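Local coordinates for pyruvate kinase (Cryptosporidium parvum, PDB 6P0Y), which probably catalyses the transfer of a phosphoryl group from phosphoenolpyruvate to ADP, giving pyruvate and ATP in the last step of glycolysis, at residues K45-C50 / G69-R74; I49-P54 / C358-G363; A73-S78 / V104-D109; K266-I271 / G289-R294. All blocks are in the same frame, centred on the assembly; numbering follows the deposited sequence.

Contact 1 (K45-C50 / G69-R74); sequences KTQIIC and GMSVAR. With ADP (adenosine-5'-diphosphate), chain C.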
# COMPACT_ATOMS: atom_id res chain seq x y z
N LYS A 45 -17.27 22.92 0.76
CA LYS A 45 -16.33 23.07 -0.38
C LYS A 45 -17.06 22.76 -1.70
O LYS A 45 -16.73 23.41 -2.71
CB LYS A 45 -15.10 22.19 -0.15
CG LYS A 45 -14.14 22.74 0.90
CD LYS A 45 -13.13 21.74 1.42
CE LYS A 45 -13.66 20.86 2.53
NZ LYS A 45 -14.12 21.64 3.71
N THR A 46 -17.99 21.81 -1.69
CA THR A 46 -18.87 21.50 -2.86
C THR A 46 -19.53 22.80 -3.31
O THR A 46 -20.14 23.48 -2.46
CB THR A 46 -19.91 20.43 -2.53
OG1 THR A 46 -19.24 19.26 -2.04
CG2 THR A 46 -20.74 20.05 -3.73
N GLN A 47 -19.39 23.15 -4.59
CA GLN A 47 -20.00 24.35 -5.21
C GLN A 47 -21.49 24.06 -5.46
O GLN A 47 -21.84 22.88 -5.61
CB GLN A 47 -19.28 24.72 -6.50
CG GLN A 47 -17.79 25.02 -6.32
CD GLN A 47 -17.52 26.40 -5.77
OE1 GLN A 47 -18.38 27.05 -5.19
NE2 GLN A 47 -16.29 26.85 -5.96
N ILE A 48 -22.32 25.11 -5.48
CA ILE A 48 -23.80 25.00 -5.67
C ILE A 48 -24.21 25.84 -6.88
O ILE A 48 -23.89 27.05 -6.90
CB ILE A 48 -24.55 25.43 -4.39
CG1 ILE A 48 -24.10 24.62 -3.17
CG2 ILE A 48 -26.05 25.35 -4.60
CD1 ILE A 48 -24.76 25.03 -1.87
N ILE A 49 -24.87 25.22 -7.85
CA ILE A 49 -25.55 25.90 -8.99
C ILE A 49 -27.02 26.10 -8.61
O ILE A 49 -27.66 25.12 -8.19
CB ILE A 49 -25.41 25.09 -10.30
CG1 ILE A 49 -23.94 24.95 -10.71
CG2 ILE A 49 -26.25 25.70 -11.42
CD1 ILE A 49 -23.70 23.96 -11.83
N CYS A 50 -27.53 27.33 -8.73
CA CYS A 50 -28.96 27.67 -8.56
C CYS A 50 -29.55 28.06 -9.92
O CYS A 50 -29.03 29.01 -10.54
CB CYS A 50 -29.14 28.81 -7.57
SG CYS A 50 -28.52 28.42 -5.91
N GLY A 69 -25.56 30.27 -0.19
CA GLY A 69 -24.31 29.66 -0.71
C GLY A 69 -24.31 29.39 -2.21
O GLY A 69 -23.66 28.40 -2.61
N MET A 70 -24.95 30.24 -3.02
CA MET A 70 -24.95 30.10 -4.51
C MET A 70 -23.55 30.39 -5.04
O MET A 70 -23.03 31.48 -4.78
CB MET A 70 -25.96 31.05 -5.17
CG MET A 70 -26.04 30.87 -6.69
SD MET A 70 -27.34 31.84 -7.50
CE MET A 70 -26.85 33.51 -7.06
N SER A 71 -22.96 29.43 -5.76
CA SER A 71 -21.66 29.55 -6.48
C SER A 71 -21.90 30.07 -7.90
O SER A 71 -21.11 30.93 -8.36
CB SER A 71 -20.93 28.24 -6.53
OG SER A 71 -20.90 27.62 -5.25
N VAL A 72 -22.94 29.56 -8.57
CA VAL A 72 -23.21 29.81 -10.02
C VAL A 72 -24.71 30.00 -10.24
O VAL A 72 -25.50 29.25 -9.62
CB VAL A 72 -22.65 28.66 -10.88
CG1 VAL A 72 -23.18 28.70 -12.31
CG2 VAL A 72 -21.13 28.65 -10.88
N ALA A 73 -25.08 30.97 -11.09
CA ALA A 73 -26.47 31.23 -11.54
C ALA A 73 -26.67 30.59 -12.91
O ALA A 73 -25.88 30.89 -13.83
CB ALA A 73 -26.72 32.72 -11.57
N ARG A 74 -27.69 29.73 -13.04
CA ARG A 74 -28.00 28.96 -14.28
C ARG A 74 -29.21 29.60 -14.97
O ARG A 74 -30.27 29.72 -14.33
CB ARG A 74 -28.26 27.49 -13.96
CG ARG A 74 -28.66 26.64 -15.16
CD ARG A 74 -28.58 25.16 -14.84
NE ARG A 74 -29.20 24.32 -15.85
CZ ARG A 74 -30.49 23.98 -15.89
NH1 ARG A 74 -31.33 24.43 -14.97
NH2 ARG A 74 -30.94 23.21 -16.86
PB ADP C . -36.59 21.72 -17.06
O1B ADP C . -37.35 22.22 -18.28
O2B ADP C . -37.64 21.36 -15.98
O3B ADP C . -35.65 20.60 -17.33
PA ADP C . -35.11 23.26 -15.12
O1A ADP C . -34.56 24.67 -15.18
O2A ADP C . -34.16 22.18 -14.77
O3A ADP C . -35.79 22.99 -16.53
O5' ADP C . -36.41 23.22 -14.17
C5' ADP C . -36.91 24.25 -13.30
C4' ADP C . -38.31 24.67 -13.70
O4' ADP C . -38.52 26.05 -13.34
C3' ADP C . -38.64 24.57 -15.19
O3' ADP C . -39.27 23.33 -15.49
C2' ADP C . -39.63 25.72 -15.40
O2' ADP C . -40.96 25.34 -15.07
C1' ADP C . -39.08 26.77 -14.43
N9 ADP C . -38.05 27.65 -14.98
C8 ADP C . -36.70 27.42 -15.04
N7 ADP C . -36.02 28.39 -15.61
C5 ADP C . -36.99 29.32 -15.95
C6 ADP C . -36.92 30.57 -16.60
N6 ADP C . -35.78 31.14 -17.00
N1 ADP C . -38.08 31.23 -16.82
C2 ADP C . -39.23 30.67 -16.40
N3 ADP C . -39.41 29.51 -15.77
C4 ADP C . -38.25 28.87 -15.58
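The Ser-71 hydroxyl replaces a backbone carbonyl, bridging Ile-48 N and the Gln-47 amide. Ser-71 OG accepts a nearly straight bond from Ile-48 N (2.9 Å, 170°) and donates to Gln-47 OE1 at 2.6 Å. The Gln-47 chain bends at CB-CG (chi2 -79°), which brings its amide back to Ser-71. Gln-47 NE2 is held by the carbonyls of Ala-466 and Val-469. Ile-48 O takes two backbone donors, Ser-71 N at 2.8 Å and Val-72 N at 3.2 Å. Beyond it the ladder is regular, with Cys-50 N to Val-72 O and Arg-74 N to Cys-50 O, both 2.9 Å. Ile-49 and Val-72 lie side by side, CG1 to CB 3.9 Å. Cys-50, which points to the other side of the sheet, touches Met-70 SD through its CB. Arg-74 extends its chain from CG to NE. Its NH1 reaches ADP O1A at the guanidinium edge (3.2 Å), while NE goes to Asp-109. Gly-69, with positive phi, ends helix 59-68 in a Schellman motif. That helix connects the two strands in a beta-alpha-beta unit. Helix 371-387 packs on Ile-48 and Cys-50, and strands 358-361 and 105-109 meet Ile-49.

Contact 2 (I49-P54 / C358-G363); sequences ICTIGP and CVMLSG. With ADP (adenosine-5'-diphosphate), chain C.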
# COMPACT_ATOMS: atom_id res chain seq x y z
N ILE A 49 -24.87 25.22 -7.85
CA ILE A 49 -25.55 25.90 -8.99
C ILE A 49 -27.02 26.10 -8.61
O ILE A 49 -27.66 25.12 -8.19
CB ILE A 49 -25.41 25.09 -10.30
CG1 ILE A 49 -23.94 24.95 -10.71
CG2 ILE A 49 -26.25 25.70 -11.42
CD1 ILE A 49 -23.70 23.96 -11.83
N CYS A 50 -27.53 27.33 -8.73
CA CYS A 50 -28.96 27.67 -8.56
C CYS A 50 -29.55 28.06 -9.92
O CYS A 50 -29.03 29.01 -10.54
CB CYS A 50 -29.14 28.81 -7.57
SG CYS A 50 -28.52 28.42 -5.91
N THR A 51 -30.57 27.33 -10.36
CA THR A 51 -31.37 27.65 -11.57
C THR A 51 -32.25 28.86 -11.24
O THR A 51 -33.05 28.76 -10.29
CB THR A 51 -32.20 26.45 -12.04
OG1 THR A 51 -31.31 25.37 -12.32
CG2 THR A 51 -33.03 26.76 -13.27
N ILE A 52 -32.07 29.97 -11.96
CA ILE A 52 -32.79 31.25 -11.74
C ILE A 52 -34.08 31.23 -12.55
O ILE A 52 -34.02 30.89 -13.75
CB ILE A 52 -31.90 32.47 -12.09
CG1 ILE A 52 -30.52 32.38 -11.42
CG2 ILE A 52 -32.60 33.77 -11.74
CD1 ILE A 52 -30.57 32.07 -9.94
N GLY A 53 -35.20 31.56 -11.91
CA GLY A 53 -36.54 31.62 -12.52
C GLY A 53 -37.47 32.55 -11.75
O GLY A 53 -37.03 33.30 -10.89
N PRO A 54 -38.80 32.52 -12.05
CA PRO A 54 -39.77 33.38 -11.38
C PRO A 54 -39.67 33.47 -9.84
O PRO A 54 -39.84 34.55 -9.32
CB PRO A 54 -41.10 32.73 -11.78
CG PRO A 54 -40.83 32.20 -13.17
CD PRO A 54 -39.41 31.69 -13.10
N CYS A 358 -19.70 19.70 -7.48
CA CYS A 358 -20.77 20.71 -7.67
C CYS A 358 -22.13 20.01 -7.66
O CYS A 358 -22.24 18.92 -8.26
CB CYS A 358 -20.53 21.44 -8.98
SG CYS A 358 -21.35 23.05 -9.10
N VAL A 359 -23.12 20.62 -7.01
CA VAL A 359 -24.54 20.15 -6.98
C VAL A 359 -25.40 21.24 -7.63
O VAL A 359 -24.88 22.34 -7.85
CB VAL A 359 -25.01 19.81 -5.55
CG1 VAL A 359 -24.36 18.52 -5.05
CG2 VAL A 359 -24.75 20.94 -4.57
N MET A 360 -26.66 20.93 -7.94
CA MET A 360 -27.55 21.86 -8.69
C MET A 360 -28.97 21.82 -8.14
O MET A 360 -29.50 20.71 -7.91
CB MET A 360 -27.58 21.51 -10.18
CG MET A 360 -28.22 22.58 -11.04
SD MET A 360 -27.91 22.33 -12.81
CE MET A 360 -29.35 21.37 -13.26
N LEU A 361 -29.57 23.00 -7.95
CA LEU A 361 -31.01 23.19 -7.65
C LEU A 361 -31.71 23.67 -8.92
O LEU A 361 -31.19 24.60 -9.58
CB LEU A 361 -31.14 24.20 -6.50
CG LEU A 361 -30.52 23.74 -5.18
CD1 LEU A 361 -29.93 24.91 -4.42
CD2 LEU A 361 -31.53 23.00 -4.32
N SER A 362 -32.82 23.03 -9.27
CA SER A 362 -33.62 23.28 -10.50
C SER A 362 -34.96 23.91 -10.11
O SER A 362 -34.98 25.14 -9.90
CB SER A 362 -33.77 22.01 -11.29
OG SER A 362 -32.52 21.60 -11.83
N GLY A 363 -36.02 23.10 -9.97
CA GLY A 363 -37.35 23.56 -9.54
C GLY A 363 -37.33 24.18 -8.15
O GLY A 363 -38.13 25.11 -7.91
PB ADP C . -36.59 21.72 -17.06
O1B ADP C . -37.35 22.22 -18.28
O2B ADP C . -37.64 21.36 -15.98
O3B ADP C . -35.65 20.60 -17.33
PA ADP C . -35.11 23.26 -15.12
O1A ADP C . -34.56 24.67 -15.18
O2A ADP C . -34.16 22.18 -14.77
O3A ADP C . -35.79 22.99 -16.53
O5' ADP C . -36.41 23.22 -14.17
C5' ADP C . -36.91 24.25 -13.30
C4' ADP C . -38.31 24.67 -13.70
O4' ADP C . -38.52 26.05 -13.34
C3' ADP C . -38.64 24.57 -15.19
O3' ADP C . -39.27 23.33 -15.49
C2' ADP C . -39.63 25.72 -15.40
O2' ADP C . -40.96 25.34 -15.07
C1' ADP C . -39.08 26.77 -14.43
N9 ADP C . -38.05 27.65 -14.98
C8 ADP C . -36.70 27.42 -15.04
N7 ADP C . -36.02 28.39 -15.61
C5 ADP C . -36.99 29.32 -15.95
C6 ADP C . -36.92 30.57 -16.60
N6 ADP C . -35.78 31.14 -17.00
N1 ADP C . -38.08 31.23 -16.82
C2 ADP C . -39.23 30.67 -16.40
N3 ADP C . -39.41 29.51 -15.77
C4 ADP C . -38.25 28.87 -15.58
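Backbone bonds set the parallel register of Ile-49 with Met-360 and Cys-50 with Leu-361. Ile-49 N donates to Val-359 O (2.9 Å, 175°), and Leu-361 N returns a bond to Ile-49 O, also at 2.9 Å. Thr-51 N then donates to Leu-361 O.

The polar side-chain contact falls on that same carbonyl. Thr-51 OG1 gives Leu-361 O a second bond at 2.8 Å, so one residue grips the oxygen through both its N-H and its hydroxyl. This is possible because OG1 stands beside its own backbone N (chi1 -58°). Thr-51 OG1 also accepts from Arg-74 NH1, and so it helps to fix the guanidinium that meets the ADP phosphate.

Apolar contacts lie on both faces of the sheet. Ile-49 splits its two branches. CG1 packs on Cys-358 SG at 3.6 Å, and CG2 meets Met-360 CG at 3.7 Å. On the other face Cys-50 SG approaches Leu-361 CD1 at 4.1 Å.

The nucleotide lies past the strand ends. Thr-51 CG2 is turned to the alpha-phosphate, and Pro-54 CD lies 3.4 Å from ADP N3, against the adenine.

This pairing of the first strand with the eighth closes the TIM barrel. Helix 371-387 covers Cys-50 and Leu-361 on the outside, through Val-375. Ile-49 and Met-360 point into the barrel, where both touch Arg-74 of strand 72-76. Ser-362 takes the N-cap position of helix 363-366, though its side chain makes no capping bond.

Contact 3 (A73-S78 / V104-D109); sequences ARLNFS and VGIMLD. With K (potassium ion), chain E; ADP (adenosine-5'-diphosphate), chain C.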
# COMPACT_ATOMS: atom_id res chain seq x y z
N ALA A 73 -25.08 30.97 -11.09
CA ALA A 73 -26.47 31.23 -11.54
C ALA A 73 -26.67 30.59 -12.91
O ALA A 73 -25.88 30.89 -13.83
CB ALA A 73 -26.72 32.72 -11.57
N ARG A 74 -27.69 29.73 -13.04
CA ARG A 74 -28.00 28.96 -14.28
C ARG A 74 -29.21 29.60 -14.97
O ARG A 74 -30.27 29.72 -14.33
CB ARG A 74 -28.26 27.49 -13.96
CG ARG A 74 -28.66 26.64 -15.16
CD ARG A 74 -28.58 25.16 -14.84
NE ARG A 74 -29.20 24.32 -15.85
CZ ARG A 74 -30.49 23.98 -15.89
NH1 ARG A 74 -31.33 24.43 -14.97
NH2 ARG A 74 -30.94 23.21 -16.86
N LEU A 75 -29.02 29.98 -16.24
CA LEU A 75 -30.10 30.43 -17.16
C LEU A 75 -30.40 29.28 -18.12
O LEU A 75 -29.58 29.02 -19.03
CB LEU A 75 -29.64 31.70 -17.89
CG LEU A 75 -29.12 32.81 -16.98
CD1 LEU A 75 -28.54 33.96 -17.80
CD2 LEU A 75 -30.22 33.30 -16.06
N ASN A 76 -31.51 28.59 -17.89
CA ASN A 76 -32.01 27.49 -18.75
C ASN A 76 -32.74 28.13 -19.93
O ASN A 76 -33.89 28.58 -19.74
CB ASN A 76 -32.88 26.53 -17.94
CG ASN A 76 -33.29 25.30 -18.73
OD1 ASN A 76 -32.94 25.17 -19.90
ND2 ASN A 76 -34.02 24.40 -18.09
N PHE A 77 -32.10 28.17 -21.10
CA PHE A 77 -32.61 28.84 -22.33
C PHE A 77 -33.65 27.96 -23.05
O PHE A 77 -34.07 28.31 -24.16
CB PHE A 77 -31.45 29.25 -23.25
CG PHE A 77 -30.93 30.64 -23.01
CD1 PHE A 77 -30.71 31.11 -21.72
CD2 PHE A 77 -30.65 31.49 -24.07
CE1 PHE A 77 -30.23 32.39 -21.50
CE2 PHE A 77 -30.17 32.77 -23.85
CZ PHE A 77 -29.96 33.21 -22.56
N SER A 78 -34.06 26.85 -22.42
CA SER A 78 -35.28 26.08 -22.77
C SER A 78 -36.51 26.87 -22.32
O SER A 78 -37.61 26.59 -22.83
CB SER A 78 -35.26 24.72 -22.14
OG SER A 78 -34.11 23.99 -22.56
N VAL A 104 -20.02 35.17 -8.10
CA VAL A 104 -21.15 34.38 -8.68
C VAL A 104 -20.88 34.15 -10.17
O VAL A 104 -20.84 35.14 -10.92
CB VAL A 104 -22.49 35.08 -8.44
CG1 VAL A 104 -23.63 34.44 -9.23
CG2 VAL A 104 -22.82 35.13 -6.96
N GLY A 105 -20.69 32.89 -10.57
CA GLY A 105 -20.57 32.48 -11.98
C GLY A 105 -21.93 32.48 -12.65
O GLY A 105 -22.93 32.26 -11.94
N ILE A 106 -21.97 32.73 -13.96
CA ILE A 106 -23.23 32.76 -14.76
C ILE A 106 -23.10 31.74 -15.89
O ILE A 106 -22.14 31.84 -16.69
CB ILE A 106 -23.55 34.18 -15.27
CG1 ILE A 106 -23.35 35.22 -14.17
CG2 ILE A 106 -24.95 34.22 -15.87
CD1 ILE A 106 -23.85 36.60 -14.50
N MET A 107 -24.05 30.80 -15.94
CA MET A 107 -24.05 29.62 -16.84
C MET A 107 -25.25 29.73 -17.78
O MET A 107 -26.38 29.91 -17.27
CB MET A 107 -24.15 28.34 -16.00
CG MET A 107 -24.52 27.10 -16.78
SD MET A 107 -24.60 25.64 -15.71
CE MET A 107 -22.87 25.22 -15.61
N LEU A 108 -25.01 29.65 -19.10
CA LEU A 108 -26.07 29.51 -20.13
C LEU A 108 -26.24 28.02 -20.45
O LEU A 108 -25.30 27.43 -21.00
CB LEU A 108 -25.71 30.31 -21.39
CG LEU A 108 -26.83 30.40 -22.44
CD1 LEU A 108 -26.73 31.68 -23.26
CD2 LEU A 108 -26.83 29.18 -23.37
N ASP A 109 -27.41 27.46 -20.12
CA ASP A 109 -27.77 26.06 -20.42
C ASP A 109 -28.58 26.04 -21.72
O ASP A 109 -29.71 26.55 -21.72
CB ASP A 109 -28.51 25.45 -19.22
CG ASP A 109 -28.65 23.94 -19.27
OD1 ASP A 109 -29.05 23.42 -20.33
OD2 ASP A 109 -28.39 23.29 -18.24
K K E . -31.71 23.18 -21.46
PB ADP C . -36.59 21.72 -17.06
O1B ADP C . -37.35 22.22 -18.28
O2B ADP C . -37.64 21.36 -15.98
O3B ADP C . -35.65 20.60 -17.33
PA ADP C . -35.11 23.26 -15.12
O1A ADP C . -34.56 24.67 -15.18
O2A ADP C . -34.16 22.18 -14.77
O3A ADP C . -35.79 22.99 -16.53
O5' ADP C . -36.41 23.22 -14.17
C5' ADP C . -36.91 24.25 -13.30
C4' ADP C . -38.31 24.67 -13.70
O4' ADP C . -38.52 26.05 -13.34
C3' ADP C . -38.64 24.57 -15.19
O3' ADP C . -39.27 23.33 -15.49
C2' ADP C . -39.63 25.72 -15.40
O2' ADP C . -40.96 25.34 -15.07
C1' ADP C . -39.08 26.77 -14.43
N9 ADP C . -38.05 27.65 -14.98
C8 ADP C . -36.70 27.42 -15.04
N7 ADP C . -36.02 28.39 -15.61
C5 ADP C . -36.99 29.32 -15.95
C6 ADP C . -36.92 30.57 -16.60
N6 ADP C . -35.78 31.14 -17.00
N1 ADP C . -38.08 31.23 -16.82
C2 ADP C . -39.23 30.67 -16.40
N3 ADP C . -39.41 29.51 -15.77
C4 ADP C . -38.25 28.87 -15.58
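Ala-73 pairs with Ile-106 and Asn-76 with Asp-109 in a regular parallel ladder, the strand axes 19° apart. Five backbone bonds link them, the first from Ala-73 N to Gly-105 O, the last from Phe-77 N to Asp-109 O. Outside the barrel, Leu-108 CD1 sits over a face of the Phe-77 ring in a CH-pi contact, 3.8 Å from its centroid. Phe-224 of helix 215-226 meets the ring edge-to-face. Inside, Arg-74 NE makes a salt bridge to Asp-109 OD2 at 2.7 Å. Asp-109 CG is anti to the backbone N (chi1 -166°), turning the carboxylate to Arg-74 and potassium. OD2 lies in the guanidinium plane, but the two flat groups are turned 86° apart, and NE comes from above the carboxylate. Arg-74 NH2 adds a weak bond to OD2. Lys-270 makes a second salt bridge to this carboxylate. Potassium is bound by Asn-76 OD1 (2.8 Å), Ser-78 OG (2.8 Å), Asp-109 OD1 (2.9 Å) and Thr-110 O. Ser-78 OG also hydrogen-bonds to Glu-114. Asn-76 OD1 also accepts from Ser-78 N in an Asx turn, while Asn-76 ND2 donates to ADP O1A (3.0 Å). Potassium and nucleotide thus share Asn-76 at the C-terminal strand ends, where TIM barrels carry their active sites.

Contact 4 (K266-I271 / G289-R294); sequences KIISKI and GIMVAR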
# COMPACT_ATOMS: atom_id res chain seq x y z
N LYS A 266 -16.17 28.70 -20.33
CA LYS A 266 -15.88 27.26 -20.10
C LYS A 266 -17.05 26.43 -20.64
O LYS A 266 -18.22 26.83 -20.43
CB LYS A 266 -15.67 26.98 -18.61
CG LYS A 266 -14.75 27.94 -17.86
CD LYS A 266 -13.33 27.45 -17.70
CE LYS A 266 -12.45 28.45 -16.98
NZ LYS A 266 -12.57 29.81 -17.57
N ILE A 267 -16.75 25.32 -21.32
CA ILE A 267 -17.75 24.40 -21.92
C ILE A 267 -17.96 23.23 -20.96
O ILE A 267 -17.02 22.44 -20.79
CB ILE A 267 -17.31 23.93 -23.32
CG1 ILE A 267 -17.12 25.11 -24.27
CG2 ILE A 267 -18.29 22.90 -23.88
CD1 ILE A 267 -16.49 24.75 -25.59
N ILE A 268 -19.15 23.14 -20.37
CA ILE A 268 -19.57 22.00 -19.50
C ILE A 268 -20.50 21.11 -20.33
O ILE A 268 -21.64 21.52 -20.58
CB ILE A 268 -20.24 22.52 -18.21
CG1 ILE A 268 -19.49 23.70 -17.59
CG2 ILE A 268 -20.41 21.39 -17.21
CD1 ILE A 268 -18.05 23.41 -17.25
N SER A 269 -20.00 19.96 -20.78
CA SER A 269 -20.76 18.99 -21.62
C SER A 269 -21.74 18.22 -20.74
O SER A 269 -21.30 17.65 -19.73
CB SER A 269 -19.83 18.07 -22.36
OG SER A 269 -18.99 18.79 -23.24
N LYS A 270 -23.03 18.25 -21.08
CA LYS A 270 -24.09 17.49 -20.39
C LYS A 270 -24.24 16.12 -21.06
O LYS A 270 -24.52 16.09 -22.28
CB LYS A 270 -25.40 18.28 -20.40
CG LYS A 270 -25.40 19.55 -19.56
CD LYS A 270 -26.56 20.46 -19.83
CE LYS A 270 -27.88 19.89 -19.37
NZ LYS A 270 -29.02 20.67 -19.90
N ILE A 271 -24.03 15.04 -20.31
CA ILE A 271 -24.25 13.64 -20.77
C ILE A 271 -25.71 13.28 -20.46
O ILE A 271 -26.01 13.01 -19.27
CB ILE A 271 -23.26 12.67 -20.09
CG1 ILE A 271 -21.80 13.13 -20.21
CG2 ILE A 271 -23.44 11.26 -20.63
CD1 ILE A 271 -21.28 13.21 -21.62
N GLY A 289 -15.45 20.82 -18.19
CA GLY A 289 -16.19 20.15 -17.11
C GLY A 289 -17.27 19.24 -17.66
O GLY A 289 -17.43 19.19 -18.90
N ILE A 290 -17.99 18.55 -16.77
CA ILE A 290 -19.05 17.56 -17.12
C ILE A 290 -20.24 17.76 -16.19
O ILE A 290 -20.02 18.05 -15.00
CB ILE A 290 -18.49 16.13 -17.03
CG1 ILE A 290 -17.47 15.84 -18.13
CG2 ILE A 290 -19.62 15.11 -17.03
CD1 ILE A 290 -18.02 15.89 -19.55
N MET A 291 -21.45 17.60 -16.73
CA MET A 291 -22.74 17.72 -16.00
C MET A 291 -23.54 16.44 -16.24
O MET A 291 -23.75 16.08 -17.42
CB MET A 291 -23.51 18.93 -16.54
CG MET A 291 -24.59 19.45 -15.61
SD MET A 291 -25.27 21.07 -16.11
CE MET A 291 -23.76 22.03 -16.30
N VAL A 292 -23.96 15.75 -15.17
CA VAL A 292 -24.78 14.51 -15.27
C VAL A 292 -26.00 14.63 -14.36
O VAL A 292 -25.84 15.08 -13.22
CB VAL A 292 -23.96 13.24 -14.94
CG1 VAL A 292 -22.85 13.01 -15.96
CG2 VAL A 292 -23.38 13.29 -13.53
N ALA A 293 -27.17 14.25 -14.88
CA ALA A 293 -28.45 14.16 -14.14
C ALA A 293 -29.01 12.74 -14.28
O ALA A 293 -29.08 12.22 -15.42
CB ALA A 293 -29.42 15.19 -14.66
N ARG A 294 -29.40 12.15 -13.15
CA ARG A 294 -30.06 10.81 -13.07
C ARG A 294 -31.33 10.83 -13.94
O ARG A 294 -31.57 9.83 -14.64
CB ARG A 294 -30.39 10.48 -11.61
CG ARG A 294 -30.96 9.09 -11.39
CD ARG A 294 -30.89 8.70 -9.93
NE ARG A 294 -31.70 9.59 -9.10
CZ ARG A 294 -31.32 10.09 -7.93
NH1 ARG A 294 -30.13 9.82 -7.41
NH2 ARG A 294 -32.14 10.89 -7.26
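Ile-267 O receives a weak, bent bond from Gly-289 N, where the two parallel strands start to pair. Ile-268 points into the barrel. Its CD1 lies 3.8 Å from Gly-289 CA, in the place a side chain at that residue would take. Its CG2 meets Met-291 CE at 3.5 Å, the two side chains crossing at about a right angle. Met-291 reaches back because its chain bends at the last torsion (chi3 -52°), which swings CE over Ile-268. Ser-269 uses its backbone twice: its N donates to Gly-289 O at 3.3 Å, and its O accepts from Met-291 N at 3.0 Å. Ser-269 OG is hydrogen-bonded to Ser-287 OG. These are the fifth and sixth strands of the TIM barrel, joined by helices 274-278 and 280-286. Lys-270 runs beside Met-291, pointing the same way, with CG 3.6 Å from Met-291 CB. The amine continues to the potassium site, where NZ hydrogen-bonds to Ser-236 OG and makes a salt bridge to Asp-109. Ile-271 N donates to Met-291 O at 3.1 Å. The Ile-271 side chain turns outward, its CG1 4.3 Å from Ile-290 CG2, and Phe-280 of helix 280-286 packs on both residues.

Strand 47-51 comes first in the chain and takes part in two contacts. Contact 1 closes the short loop through helix 59-68 to strand 72-76. Contact 3 starts on that same strand and closes the next loop, through helix 82-97, to strand 105-109. Contact 4 follows much later and pairs strands 266-271 and 289-292. Contact 2 starts from the same strand as contact 1 and closes the longest loop, bringing strand 358-361 back to strand 47-51; contacts 3 and 4 fall within it. Contacts 1, 2 and 3 form one continuous part of the barrel wall and all touch ADP. Contact 4 lies on another part of the wall, and the Asp-109 to Lys-270 salt bridge ties it to contact 3.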